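Local coordinates for uncharacterized protein Tm1382 (PDB 3E57) that is of unconfirmed function but carries a Nudix domain and so probably hydrolyses nucleoside diphosphates linked to some other moiety, at residues M37-E42 with L138-L143; V74-D79 with I180-L185. All coordinates share one frame; numbering follows the deposited sequence.

Contact 1 of 2, residues M37-E42 with L138-L143; sequences MRVNFE and LEFLGL
The rings of Phe41 and Phe140 form an offset stack, their centroids 4.7 Å apart and their planes inclined by 24°. The overlap is partial: Phe41 CD1 lies over one face of the Phe140 ring, toward its rim and 3.4 Å from Phe140 CG, while Phe140 CB sits over the face of Phe41 in a CH-pi contact. Phe140 reaches this position because its CG is anti to the backbone N (chi1 176°). At the edge of the same ring, Val39 CG2 lies in plane, 3.4 Å from Phe140 CE2, and Val39 O comes to 3.2 Å from that CE2 atom. An alanine in place of Phe140 would probably leave Phe41 without its stacking partner and open a gap beside Val39 CG2. Met37 and Leu143 are an antiparallel hydrogen-bonded pair, with Met37 N to Leu143 O at 3.0 Å and Leu143 N to Met37 O at 2.9 Å, the latter nearly straight at 173°. Strand 36-38 thus pairs antiparallel with strand 131-145, which belongs to the Nudix family region, within one mixed sheet. Leu141 and Gly142 together face Leu159 as a classic beta bulge, and a beta carbon on Gly142 would collide with Met37 O. Arg38 lays one guanidinium face over Leu141 O without hydrogen-bonding to it, and its NH2 rests 3.4 Å from Leu141 CB. A water donates to Val39 O and, weakly, to Phe140 O, bridging the two backbones. Beyond this shell, Phe160 meets both stacked rings, edge-to-face with Phe140, and Asn40 at the N-cap position binds Asp43 N through OD1, starting the helix that bears Phe41. Met37 also pairs in an antiparallel ladder with a strand of the second subunit, which carries the sheet across the interface.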
ATOM      1  N   MET B  37      -1.130  -5.624   3.123  1.00 23.85           N
ATOM      2  CA  MET B  37      -0.144  -6.703   3.328  1.00 25.22           C
ATOM      3  C   MET B  37      -0.843  -8.031   3.611  1.00 24.80           C
ATOM      4  O   MET B  37      -1.732  -8.091   4.460  1.00 23.78           O
ATOM      5  CB  MET B  37       0.764  -6.372   4.508  1.00 25.94           C
ATOM      6  CG  MET B  37       1.878  -7.401   4.682  1.00 26.04           C
ATOM      7  SD  MET B  37       3.051  -6.948   5.948  1.00 29.95           S
ATOM      8  CE  MET B  37       1.999  -6.946   7.374  1.00 27.40           C
ATOM      9  N   ARG B  38      -0.442  -9.082   2.893  1.00 25.83           N
ATOM     10  CA  ARG B  38      -0.955 -10.427   3.111  1.00 27.01           C
ATOM     11  C   ARG B  38      -0.480 -10.907   4.463  1.00 26.71           C
ATOM     12  O   ARG B  38       0.684 -10.715   4.798  1.00 25.26           O
ATOM     13  CB  ARG B  38      -0.449 -11.391   2.043  1.00 26.83           C
ATOM     14  CG  ARG B  38      -0.782 -12.867   2.305  1.00 28.53           C
ATOM     15  CD  ARG B  38      -1.262 -13.563   1.057  1.00 32.03           C
ATOM     16  NE  ARG B  38      -2.418 -12.797   0.592  1.00 38.26           N
ATOM     17  CZ  ARG B  38      -3.478 -13.259  -0.056  1.00 37.85           C
ATOM     18  NH1 ARG B  38      -3.617 -14.547  -0.379  1.00 39.00           N
ATOM     19  NH2 ARG B  38      -4.412 -12.385  -0.383  1.00 36.57           N
ATOM     20  N   VAL B  39      -1.390 -11.482   5.239  1.00 27.53           N
ATOM     21  CA  VAL B  39      -1.029 -12.155   6.489  1.00 28.59           C
ATOM     22  C   VAL B  39      -1.836 -13.438   6.623  1.00 28.85           C
ATOM     23  O   VAL B  39      -2.852 -13.611   5.965  1.00 28.78           O
ATOM     24  CB  VAL B  39      -1.206 -11.259   7.760  1.00 29.38           C
ATOM     25  CG1 VAL B  39      -0.544  -9.874   7.583  1.00 28.63           C
ATOM     26  CG2 VAL B  39      -2.650 -11.141   8.143  1.00 29.84           C
ATOM     27  N   ASN B  40      -1.358 -14.339   7.465  1.00 30.22           N
ATOM     28  CA  ASN B  40      -2.045 -15.605   7.712  1.00 30.45           C
ATOM     29  C   ASN B  40      -3.242 -15.376   8.631  1.00 30.14           C
ATOM     30  O   ASN B  40      -3.137 -14.685   9.637  1.00 29.29           O
ATOM     31  CB  ASN B  40      -1.056 -16.622   8.296  1.00 30.95           C
ATOM     32  CG  ASN B  40      -1.728 -17.884   8.781  1.00 32.09           C
ATOM     33  OD1 ASN B  40      -2.315 -17.918   9.870  1.00 34.74           O
ATOM     34  ND2 ASN B  40      -1.642 -18.934   7.979  1.00 34.76           N
ATOM     35  N   PHE B  41      -4.386 -15.943   8.263  1.00 30.79           N
ATOM     36  CA  PHE B  41      -5.623 -15.696   8.988  1.00 31.34           C
ATOM     37  C   PHE B  41      -5.543 -16.150  10.438  1.00 31.75           C
ATOM     38  O   PHE B  41      -5.968 -15.425  11.346  1.00 31.44           O
ATOM     39  CB  PHE B  41      -6.808 -16.371   8.293  1.00 31.53           C
ATOM     40  CG  PHE B  41      -8.158 -15.914   8.796  1.00 31.38           C
ATOM     41  CD1 PHE B  41      -8.347 -14.618   9.286  1.00 32.13           C
ATOM     42  CD2 PHE B  41      -9.244 -16.770   8.753  1.00 32.32           C
ATOM     43  CE1 PHE B  41      -9.568 -14.202   9.726  1.00 32.09           C
ATOM     44  CE2 PHE B  41     -10.484 -16.345   9.190  1.00 33.17           C
ATOM     45  CZ  PHE B  41     -10.643 -15.056   9.684  1.00 32.14           C
ATOM     46  N   GLU B  42      -4.989 -17.339  10.656  1.00 32.47           N
ATOM     47  CA  GLU B  42      -4.849 -17.860  12.017  1.00 32.67           C
ATOM     48  C   GLU B  42      -3.978 -16.932  12.881  1.00 32.55           C
ATOM     49  O   GLU B  42      -4.320 -16.654  14.028  1.00 32.85           O
ATOM     50  CB  GLU B  42      -4.284 -19.284  11.992  1.00 33.08           C
ATOM     51  CG  GLU B  42      -4.305 -19.981  13.338  1.00 34.64           C
ATOM     52  CD  GLU B  42      -5.652 -19.878  14.016  1.00 38.70           C
ATOM     53  OE1 GLU B  42      -6.669 -20.243  13.382  1.00 41.59           O
ATOM     54  OE2 GLU B  42      -5.692 -19.419  15.175  1.00 42.17           O
ATOM     55  N   LEU B 138     -15.519 -17.231   2.699  1.00 40.03           N
ATOM     56  CA  LEU B 138     -14.833 -15.987   2.997  1.00 37.93           C
ATOM     57  C   LEU B 138     -13.368 -16.364   2.982  1.00 36.96           C
ATOM     58  O   LEU B 138     -12.915 -17.198   3.774  1.00 37.02           O
ATOM     59  CB  LEU B 138     -15.237 -15.382   4.340  1.00 38.66           C
ATOM     60  CG  LEU B 138     -16.587 -14.660   4.403  1.00 39.33           C
ATOM     61  CD1 LEU B 138     -16.573 -13.625   5.527  1.00 40.68           C
ATOM     62  CD2 LEU B 138     -16.941 -13.992   3.079  1.00 39.36           C
ATOM     63  N   GLU B 139     -12.636 -15.795   2.037  1.00 34.90           N
ATOM     64  CA  GLU B 139     -11.212 -16.033   1.932  1.00 33.74           C
ATOM     65  C   GLU B 139     -10.558 -14.809   2.525  1.00 31.95           C
ATOM     66  O   GLU B 139     -10.717 -13.724   1.986  1.00 30.97           O
ATOM     67  CB  GLU B 139     -10.813 -16.201   0.464  1.00 33.99           C
ATOM     68  CG  GLU B 139      -9.334 -16.560   0.254  1.00 35.36           C
ATOM     69  CD  GLU B 139      -8.904 -16.550  -1.216  1.00 36.93           C
ATOM     70  OE1 GLU B 139      -9.769 -16.410  -2.117  1.00 42.07           O
ATOM     71  OE2 GLU B 139      -7.684 -16.669  -1.469  1.00 42.09           O
ATOM     72  N   PHE B 140      -9.853 -14.967   3.639  1.00 29.43           N
ATOM     73  CA  PHE B 140      -9.103 -13.857   4.209  1.00 28.50           C
ATOM     74  C   PHE B 140      -7.892 -13.544   3.323  1.00 27.33           C
ATOM     75  O   PHE B 140      -7.109 -14.436   3.009  1.00 25.89           O
ATOM     76  CB  PHE B 140      -8.649 -14.206   5.620  1.00 28.05           C
ATOM     77  CG  PHE B 140      -7.783 -13.152   6.269  1.00 28.11           C
ATOM     78  CD1 PHE B 140      -8.315 -11.952   6.691  1.00 27.42           C
ATOM     79  CD2 PHE B 140      -6.431 -13.372   6.454  1.00 27.61           C
ATOM     80  CE1 PHE B 140      -7.521 -11.002   7.303  1.00 26.39           C
ATOM     81  CE2 PHE B 140      -5.628 -12.427   7.068  1.00 26.89           C
ATOM     82  CZ  PHE B 140      -6.167 -11.248   7.491  1.00 27.39           C
ATOM     83  N   LEU B 141      -7.748 -12.280   2.917  1.00 26.32           N
ATOM     84  CA  LEU B 141      -6.637 -11.870   2.071  1.00 25.89           C
ATOM     85  C   LEU B 141      -5.515 -11.209   2.854  1.00 25.45           C
ATOM     86  O   LEU B 141      -4.352 -11.462   2.596  1.00 25.49           O
ATOM     87  CB  LEU B 141      -7.125 -10.935   0.958  1.00 25.88           C
ATOM     88  CG  LEU B 141      -8.211 -11.462   0.021  1.00 24.21           C
ATOM     89  CD1 LEU B 141      -8.469 -10.443  -1.093  1.00 23.79           C
ATOM     90  CD2 LEU B 141      -7.830 -12.808  -0.564  1.00 26.08           C
ATOM     91  N   GLY B 142      -5.849 -10.351   3.806  1.00 25.07           N
ATOM     92  CA  GLY B 142      -4.827  -9.684   4.606  1.00 24.34           C
ATOM     93  C   GLY B 142      -5.340  -8.420   5.252  1.00 23.56           C
ATOM     94  O   GLY B 142      -6.551  -8.257   5.437  1.00 23.07           O
ATOM     95  N   LEU B 143      -4.411  -7.518   5.554  1.00 22.93           N
ATOM     96  CA  LEU B 143      -4.692  -6.296   6.294  1.00 23.34           C
ATOM     97  C   LEU B 143      -4.504  -5.028   5.481  1.00 23.14           C
ATOM     98  O   LEU B 143      -3.563  -4.914   4.681  1.00 22.46           O
ATOM     99  CB  LEU B 143      -3.764  -6.213   7.502  1.00 23.59           C
ATOM    100  CG  LEU B 143      -3.912  -7.342   8.531  1.00 23.88           C
ATOM    101  CD1 LEU B 143      -3.074  -7.019   9.763  1.00 26.13           C
ATOM    102  CD2 LEU B 143      -5.348  -7.536   8.906  1.00 25.01           C
TER
HETATM  103  O   HOH W   1      -3.775 -14.895   3.676  1.00 43.99           O

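Contact 2 of 2, residues V74-D79 with I180-L185; sequences VIMDGD and IKLEEL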
ATOM      1  N   VAL B  74     -15.167  -7.863   0.185  1.00 26.39           N
ATOM      2  CA  VAL B  74     -15.450  -7.674  -1.215  1.00 26.73           C
ATOM      3  C   VAL B  74     -16.227  -8.906  -1.667  1.00 27.15           C
ATOM      4  O   VAL B  74     -15.821 -10.041  -1.384  1.00 26.79           O
ATOM      5  CB  VAL B  74     -14.147  -7.564  -2.018  1.00 27.00           C
ATOM      6  CG1 VAL B  74     -14.451  -7.519  -3.520  1.00 27.81           C
ATOM      7  CG2 VAL B  74     -13.353  -6.330  -1.573  1.00 26.14           C
ATOM      8  N   ILE B  75     -17.345  -8.680  -2.344  1.00 27.17           N
ATOM      9  CA  ILE B  75     -18.244  -9.758  -2.733  1.00 28.53           C
ATOM     10  C   ILE B  75     -18.107 -10.013  -4.221  1.00 28.75           C
ATOM     11  O   ILE B  75     -18.157  -9.074  -5.007  1.00 26.78           O
ATOM     12  CB  ILE B  75     -19.709  -9.396  -2.378  1.00 28.07           C
ATOM     13  CG1 ILE B  75     -19.887  -9.421  -0.862  1.00 29.22           C
ATOM     14  CG2 ILE B  75     -20.700 -10.361  -3.044  1.00 28.23           C
ATOM     15  CD1 ILE B  75     -21.175  -8.829  -0.404  1.00 29.30           C
ATOM     16  N   MET B  76     -17.907 -11.282  -4.595  1.00 29.87           N
ATOM     17  CA  MET B  76     -17.951 -11.696  -5.994  1.00 31.72           C
ATOM     18  C   MET B  76     -19.048 -12.725  -6.240  1.00 32.18           C
ATOM     19  O   MET B  76     -19.145 -13.708  -5.504  1.00 32.60           O
ATOM     20  CB  MET B  76     -16.619 -12.295  -6.426  1.00 31.70           C
ATOM     21  CG  MET B  76     -15.564 -11.254  -6.758  1.00 33.82           C
ATOM     22  SD  MET B  76     -14.143 -11.993  -7.567  1.00 35.18           S
ATOM     23  CE  MET B  76     -14.680 -12.060  -9.281  1.00 36.35           C
ATOM     24  N   ASP B  77     -19.857 -12.478  -7.270  1.00 32.77           N
ATOM     25  CA  ASP B  77     -20.903 -13.396  -7.737  1.00 33.22           C
ATOM     26  C   ASP B  77     -20.433 -13.883  -9.098  1.00 33.53           C
ATOM     27  O   ASP B  77     -20.429 -13.125 -10.068  1.00 32.93           O
ATOM     28  CB  ASP B  77     -22.249 -12.662  -7.847  1.00 33.25           C
ATOM     29  CG  ASP B  77     -23.434 -13.598  -8.142  1.00 33.92           C
ATOM     30  OD1 ASP B  77     -23.241 -14.678  -8.731  1.00 36.91           O
ATOM     31  OD2 ASP B  77     -24.576 -13.228  -7.803  1.00 35.22           O
ATOM     32  N   GLY B  78     -19.988 -15.135  -9.151  1.00 34.16           N
ATOM     33  CA  GLY B  78     -19.386 -15.680 -10.356  1.00 34.43           C
ATOM     34  C   GLY B  78     -18.107 -14.926 -10.654  1.00 34.86           C
ATOM     35  O   GLY B  78     -17.228 -14.805  -9.792  1.00 35.07           O
ATOM     36  N   ASP B  79     -18.005 -14.398 -11.869  1.00 35.25           N
ATOM     37  CA  ASP B  79     -16.806 -13.667 -12.270  1.00 35.22           C
ATOM     38  C   ASP B  79     -17.041 -12.163 -12.218  1.00 34.81           C
ATOM     39  O   ASP B  79     -16.317 -11.399 -12.849  1.00 35.07           O
ATOM     40  CB  ASP B  79     -16.335 -14.119 -13.657  1.00 36.32           C
ATOM     41  CG  ASP B  79     -15.356 -15.303 -13.589  1.00 39.08           C
ATOM     42  OD1 ASP B  79     -14.632 -15.442 -12.568  1.00 42.09           O
ATOM     43  OD2 ASP B  79     -15.304 -16.091 -14.560  1.00 44.54           O
ATOM     44  N   ILE B 180     -19.924  -5.884 -11.659  1.00 34.99           N
ATOM     45  CA  ILE B 180     -19.111  -5.619 -12.835  1.00 35.24           C
ATOM     46  C   ILE B 180     -18.168  -6.772 -13.099  1.00 35.18           C
ATOM     47  O   ILE B 180     -17.714  -7.439 -12.176  1.00 35.31           O
ATOM     48  CB  ILE B 180     -18.317  -4.291 -12.714  1.00 35.05           C
ATOM     49  CG1 ILE B 180     -17.217  -4.391 -11.658  1.00 35.39           C
ATOM     50  CG2 ILE B 180     -19.272  -3.123 -12.400  1.00 34.74           C
ATOM     51  CD1 ILE B 180     -16.325  -3.168 -11.616  1.00 35.21           C
ATOM     52  N   LYS B 181     -17.877  -7.000 -14.369  1.00 35.50           N
ATOM     53  CA  LYS B 181     -16.892  -7.994 -14.758  1.00 35.61           C
ATOM     54  C   LYS B 181     -15.522  -7.558 -14.245  1.00 35.32           C
ATOM     55  O   LYS B 181     -15.229  -6.360 -14.157  1.00 34.59           O
ATOM     56  CB  LYS B 181     -16.888  -8.163 -16.279  1.00 35.56           C
ATOM     57  CG  LYS B 181     -18.150  -8.853 -16.783  1.00 37.49           C
ATOM     58  CD  LYS B 181     -18.166  -9.071 -18.285  1.00 37.93           C
ATOM     59  CE  LYS B 181     -18.582  -7.810 -19.040  1.00 40.03           C
ATOM     60  NZ  LYS B 181     -18.922  -8.132 -20.469  1.00 40.56           N
ATOM     61  N   LEU B 182     -14.692  -8.531 -13.890  1.00 35.11           N
ATOM     62  CA  LEU B 182     -13.371  -8.250 -13.348  1.00 34.82           C
ATOM     63  C   LEU B 182     -12.530  -7.438 -14.334  1.00 34.21           C
ATOM     64  O   LEU B 182     -11.749  -6.591 -13.914  1.00 33.63           O
ATOM     65  CB  LEU B 182     -12.649  -9.552 -12.978  1.00 35.46           C
ATOM     66  CG  LEU B 182     -11.787  -9.580 -11.718  1.00 36.04           C
ATOM     67  CD1 LEU B 182     -12.526  -9.066 -10.493  1.00 37.20           C
ATOM     68  CD2 LEU B 182     -11.318 -11.013 -11.475  1.00 36.63           C
ATOM     69  N   GLU B 183     -12.707  -7.665 -15.636  1.00 33.41           N
ATOM     70  CA  GLU B 183     -11.959  -6.890 -16.648  1.00 33.25           C
ATOM     71  C   GLU B 183     -12.440  -5.433 -16.782  1.00 32.66           C
ATOM     72  O   GLU B 183     -11.855  -4.647 -17.550  1.00 32.63           O
ATOM     73  CB  GLU B 183     -11.950  -7.590 -18.016  1.00 33.90           C
ATOM     74  CG  GLU B 183     -13.251  -7.531 -18.812  1.00 34.85           C
ATOM     75  CD  GLU B 183     -14.072  -8.804 -18.725  1.00 37.16           C
ATOM     76  OE1 GLU B 183     -13.908  -9.574 -17.747  1.00 38.97           O
ATOM     77  OE2 GLU B 183     -14.893  -9.023 -19.643  1.00 37.14           O
ATOM     78  N   GLU B 184     -13.501  -5.084 -16.046  1.00 31.12           N
ATOM     79  CA  GLU B 184     -13.943  -3.698 -15.902  1.00 31.00           C
ATOM     80  C   GLU B 184     -13.504  -3.076 -14.578  1.00 29.55           C
ATOM     81  O   GLU B 184     -13.683  -1.875 -14.370  1.00 28.61           O
ATOM     82  CB  GLU B 184     -15.469  -3.606 -15.995  1.00 31.30           C
ATOM     83  CG  GLU B 184     -16.062  -4.024 -17.337  1.00 33.47           C
ATOM     84  CD  GLU B 184     -17.536  -3.622 -17.487  1.00 34.65           C
ATOM     85  OE1 GLU B 184     -18.163  -4.025 -18.493  1.00 41.76           O
ATOM     86  OE2 GLU B 184     -18.081  -2.911 -16.601  1.00 41.89           O
ATOM     87  N   LEU B 185     -12.940  -3.874 -13.673  1.00 28.41           N
ATOM     88  CA  LEU B 185     -12.612  -3.365 -12.354  1.00 28.39           C
ATOM     89  C   LEU B 185     -11.462  -2.343 -12.402  1.00 27.96           C
ATOM     90  O   LEU B 185     -11.446  -1.400 -11.625  1.00 27.47           O
ATOM     91  CB  LEU B 185     -12.288  -4.507 -11.389  1.00 28.71           C
ATOM     92  CG  LEU B 185     -11.925  -4.083  -9.964  1.00 28.24           C
ATOM     93  CD1 LEU B 185     -12.992  -3.180  -9.339  1.00 26.91           C
ATOM     94  CD2 LEU B 185     -11.658  -5.320  -9.126  1.00 27.93           C
TER
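Met76 meets Leu182 through its terminal methyl alone: CE lies 3.9 Å from Leu182 CD1 and 4.1 Å from Leu182 CD2, so it touches both branches of the leucine fork. The two side chains cross at about a right angle. Met76 starts with CG anti to its carbonyl carbon and runs extended to SD, and only the last torsion bends (chi3 84°), turning CE toward the leucine. Leu182 has a first torsion away from the staggered minima (chi1 -142°), which places CG in a partly eclipsed position. Phe207 touches both Met76 and Leu182, adding a third apolar group to the pair. The backbone link is slight. Leu182 N donates to Asp79 O over 3.5 Å with an N-H...O angle of 143°, a weak bond, and the same oxygen lies 3.9 Å from Lys181 CA. Asp79 therefore contributes its carbonyl, whereas its carboxylate takes no part across this contact. Leu182 is in turn held by the turn that follows strand 176-181, where Glu184 N binds Lys181 O at 2.9 Å and Leu185 N binds Leu182 O at 3.0 Å. Met76 is positioned by backbone hydrogen bonds to Gly162 and, just past the strand end, Gly164, tying strand 66-77 to the parallel strand 155-163. Gly78, with positive phi, and Asp79 have backbone angles close to those of a type II' turn, linking strands 66-77 and 80-85 as a beta hairpin. Met76 reaches past strand 80-85 to Leu182, while the Asp79-Leu182 bond links the hairpin turn to the end of the adjacent antiparallel strand 176-181, within the Nudix part of the mixed sheet.

In the fold
Contacts 1 and 2 belong to the same mixed sheet, their centres 20 Å apart and their nearest atoms about 6 Å apart without touching. Strand 155-163 connects them: it pairs antiparallel with strand 131-145 of contact 1 and parallel with strand 66-77 of contact 2. Helix 194-206 also reaches both, through Leu141 of contact 1 and Leu185 in segment 180-185. Along the chain their segments alternate. Helix 115-130, whose REVNEE sequence fits the Nudix box and which probably carries the catalytic motif, touches Phe41 and Leu138 of contact 1. Contact 2, whose centre lies 17 Å from that of the chain, touches no other subunit, whereas contact 1 reaches the dimer interface.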